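Local coordinates for PilY2 protein (Pseudomonas aeruginosa, PDB 3TDQ), which probably takes part in the assembly of type 4 fimbriae (pili), although its exact molecular role is not established, at residues G11-V16 with V47-V53. Numbering follows the deposited sequence.
Sequences GVVFEV and VKPGSVV
Strand residues 11-16 meet 47-53, which enters as loop, makes a type II beta turn from Lys-48 to Ser-51 and becomes antiparallel strand at Val-52. Gly-11 and Val-53 form a hydrogen-bonded pair (Gly-11 N to Val-53 O 2.9 Å, Val-53 N to Gly-11 O 2.8 Å); Val-12 and Val-52 follow as a non-hydrogen-bonded pair, CA atoms about 4.5 Å apart. Regular pairing ends there, but Val-13 N donates to Ser-51 O and Val-13 O accepts from Gly-50 N, both 2.8 Å. Ser-51 N instead closes the turn on Lys-48 O (2.9 Å), and Lys-48 N donates to Ser-51 OG (2.9 Å). Gly-50, at phi 100°, psi -13°, takes the left-handed corner. Val-13 (t) is the main bump: its CB sits 3.5 Å from Lys-48 O, and its CG2 fills the hollow between Val-47 CB (4.2 Å) and Val-53 CG2 (4.0 Å), backed by Ile-69 and Ile-71 of strand 65-71. Pro-49 CB lies 3.5 Å from Phe-14 O, where Phe-14 and Glu-15 form a classic bulge against Asp-24 of strand 22-25; beyond it Val-16 CG2 meets Val-47 CG2 (3.8 Å). Four backbone bonds thus hold a polar seam between apolar faces, Val-12/Val-52 opposite Val-13/Val-47/Val-53, consistent with the family's OB-fold clan.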
loop_
_atom_site.group_PDB
_atom_site.type_symbol
_atom_site.label_atom_id
_atom_site.label_comp_id
_atom_site.label_asym_id
_atom_site.label_seq_id
_atom_site.Cartn_x
_atom_site.Cartn_y
_atom_site.Cartn_z
ATOM N N GLY A 11 -7.568 -6.464 6.645
ATOM C CA GLY A 11 -8.843 -6.459 7.347
ATOM C C GLY A 11 -9.557 -5.132 7.288
ATOM O O GLY A 11 -9.320 -4.327 6.388
ATOM N N VAL A 12 -10.465 -4.932 8.230
ATOM C CA VAL A 12 -11.289 -3.732 8.358
ATOM C C VAL A 12 -10.969 -3.069 9.694
ATOM O O VAL A 12 -10.961 -3.745 10.721
ATOM C CB VAL A 12 -12.817 -4.065 8.229
ATOM C CG1 VAL A 12 -13.678 -2.808 8.361
ATOM C CG2 VAL A 12 -13.135 -4.797 6.913
ATOM N N VAL A 13 -10.736 -1.750 9.683
ATOM C CA VAL A 13 -10.510 -0.980 10.910
ATOM C C VAL A 13 -11.872 -0.806 11.614
ATOM O O VAL A 13 -12.839 -0.378 10.985
ATOM C CB VAL A 13 -9.825 0.400 10.625
ATOM C CG1 VAL A 13 -9.675 1.223 11.905
ATOM C CG2 VAL A 13 -8.465 0.228 9.938
ATOM N N PHE A 14 -11.951 -1.130 12.902
ATOM C CA PHE A 14 -13.181 -0.946 13.676
ATOM C C PHE A 14 -13.079 0.291 14.577
ATOM O O PHE A 14 -14.078 0.972 14.796
ATOM C CB PHE A 14 -13.496 -2.197 14.509
ATOM C CG PHE A 14 -14.157 -3.279 13.679
ATOM C CD1 PHE A 14 -13.409 -4.067 12.810
ATOM C CD2 PHE A 14 -15.526 -3.511 13.770
ATOM C CE1 PHE A 14 -14.022 -5.052 12.027
ATOM C CE2 PHE A 14 -16.134 -4.506 13.000
ATOM C CZ PHE A 14 -15.376 -5.262 12.127
ATOM N N GLU A 15 -11.876 0.619 15.033
ATOM C CA GLU A 15 -11.612 1.777 15.891
ATOM C C GLU A 15 -10.168 2.186 15.812
ATOM O O GLU A 15 -9.299 1.377 15.479
ATOM C CB GLU A 15 -11.952 1.480 17.383
ATOM C CG GLU A 15 -13.389 1.736 17.804
ATOM C CD GLU A 15 -14.047 3.038 17.366
ATOM O OE1 GLU A 15 -13.370 4.096 17.341
ATOM O OE2 GLU A 15 -15.255 2.988 17.035
ATOM N N VAL A 16 -9.914 3.453 16.155
ATOM C CA VAL A 16 -8.599 4.067 16.220
ATOM C C VAL A 16 -8.532 4.850 17.526
ATOM O O VAL A 16 -9.437 5.651 17.815
ATOM C CB VAL A 16 -8.278 4.985 15.012
ATOM C CG1 VAL A 16 -6.808 5.413 15.031
ATOM C CG2 VAL A 16 -8.628 4.320 13.687
ATOM N N VAL A 47 -6.313 6.382 8.837
ATOM C CA VAL A 47 -7.234 5.257 9.014
ATOM C C VAL A 47 -8.434 5.711 9.852
ATOM O O VAL A 47 -8.307 6.589 10.700
ATOM C CB VAL A 47 -6.580 3.968 9.584
ATOM C CG1 VAL A 47 -5.555 3.404 8.604
ATOM C CG2 VAL A 47 -5.966 4.187 10.971
ATOM N N LYS A 48 -9.610 5.165 9.545
ATOM C CA LYS A 48 -10.856 5.496 10.241
ATOM C C LYS A 48 -11.658 4.224 10.446
ATOM O O LYS A 48 -11.459 3.291 9.673
ATOM C CB LYS A 48 -11.706 6.497 9.376
ATOM C CG LYS A 48 -11.057 7.828 8.989
ATOM C CD LYS A 48 -10.923 8.784 10.165
ATOM C CE LYS A 48 -10.100 9.997 9.816
ATOM N NZ LYS A 48 -9.762 10.782 11.032
ATOM N N PRO A 49 -12.662 4.191 11.355
ATOM C CA PRO A 49 -13.573 3.024 11.389
ATOM C C PRO A 49 -14.201 2.828 10.004
ATOM O O PRO A 49 -14.632 3.802 9.391
ATOM C CB PRO A 49 -14.628 3.433 12.426
ATOM C CG PRO A 49 -13.930 4.459 13.293
ATOM C CD PRO A 49 -13.059 5.220 12.344
ATOM N N GLY A 50 -14.147 1.611 9.487
ATOM C CA GLY A 50 -14.646 1.301 8.153
ATOM C C GLY A 50 -13.556 1.222 7.097
ATOM O O GLY A 50 -13.826 0.730 6.000
ATOM N N SER A 51 -12.314 1.701 7.393
ATOM C CA SER A 51 -11.218 1.608 6.410
ATOM C C SER A 51 -10.878 0.153 6.146
ATOM O O SER A 51 -10.777 -0.645 7.090
ATOM C CB SER A 51 -9.958 2.343 6.878
ATOM O OG SER A 51 -10.168 3.729 7.073
ATOM N N VAL A 52 -10.719 -0.200 4.865
ATOM C CA VAL A 52 -10.332 -1.550 4.479
ATOM C C VAL A 52 -8.823 -1.456 4.285
ATOM O O VAL A 52 -8.371 -0.577 3.551
ATOM C CB VAL A 52 -11.110 -2.058 3.236
ATOM C CG1 VAL A 52 -10.494 -3.344 2.688
ATOM C CG2 VAL A 52 -12.591 -2.246 3.555
ATOM N N VAL A 53 -8.043 -2.291 4.989
ATOM C CA VAL A 53 -6.574 -2.119 4.980
ATOM C C VAL A 53 -5.761 -3.377 4.730
ATOM O O VAL A 53 -6.201 -4.473 5.032
ATOM C CB VAL A 53 -6.116 -1.511 6.335
ATOM C CG1 VAL A 53 -6.518 -0.034 6.456
ATOM C CG2 VAL A 53 -6.620 -2.344 7.541
#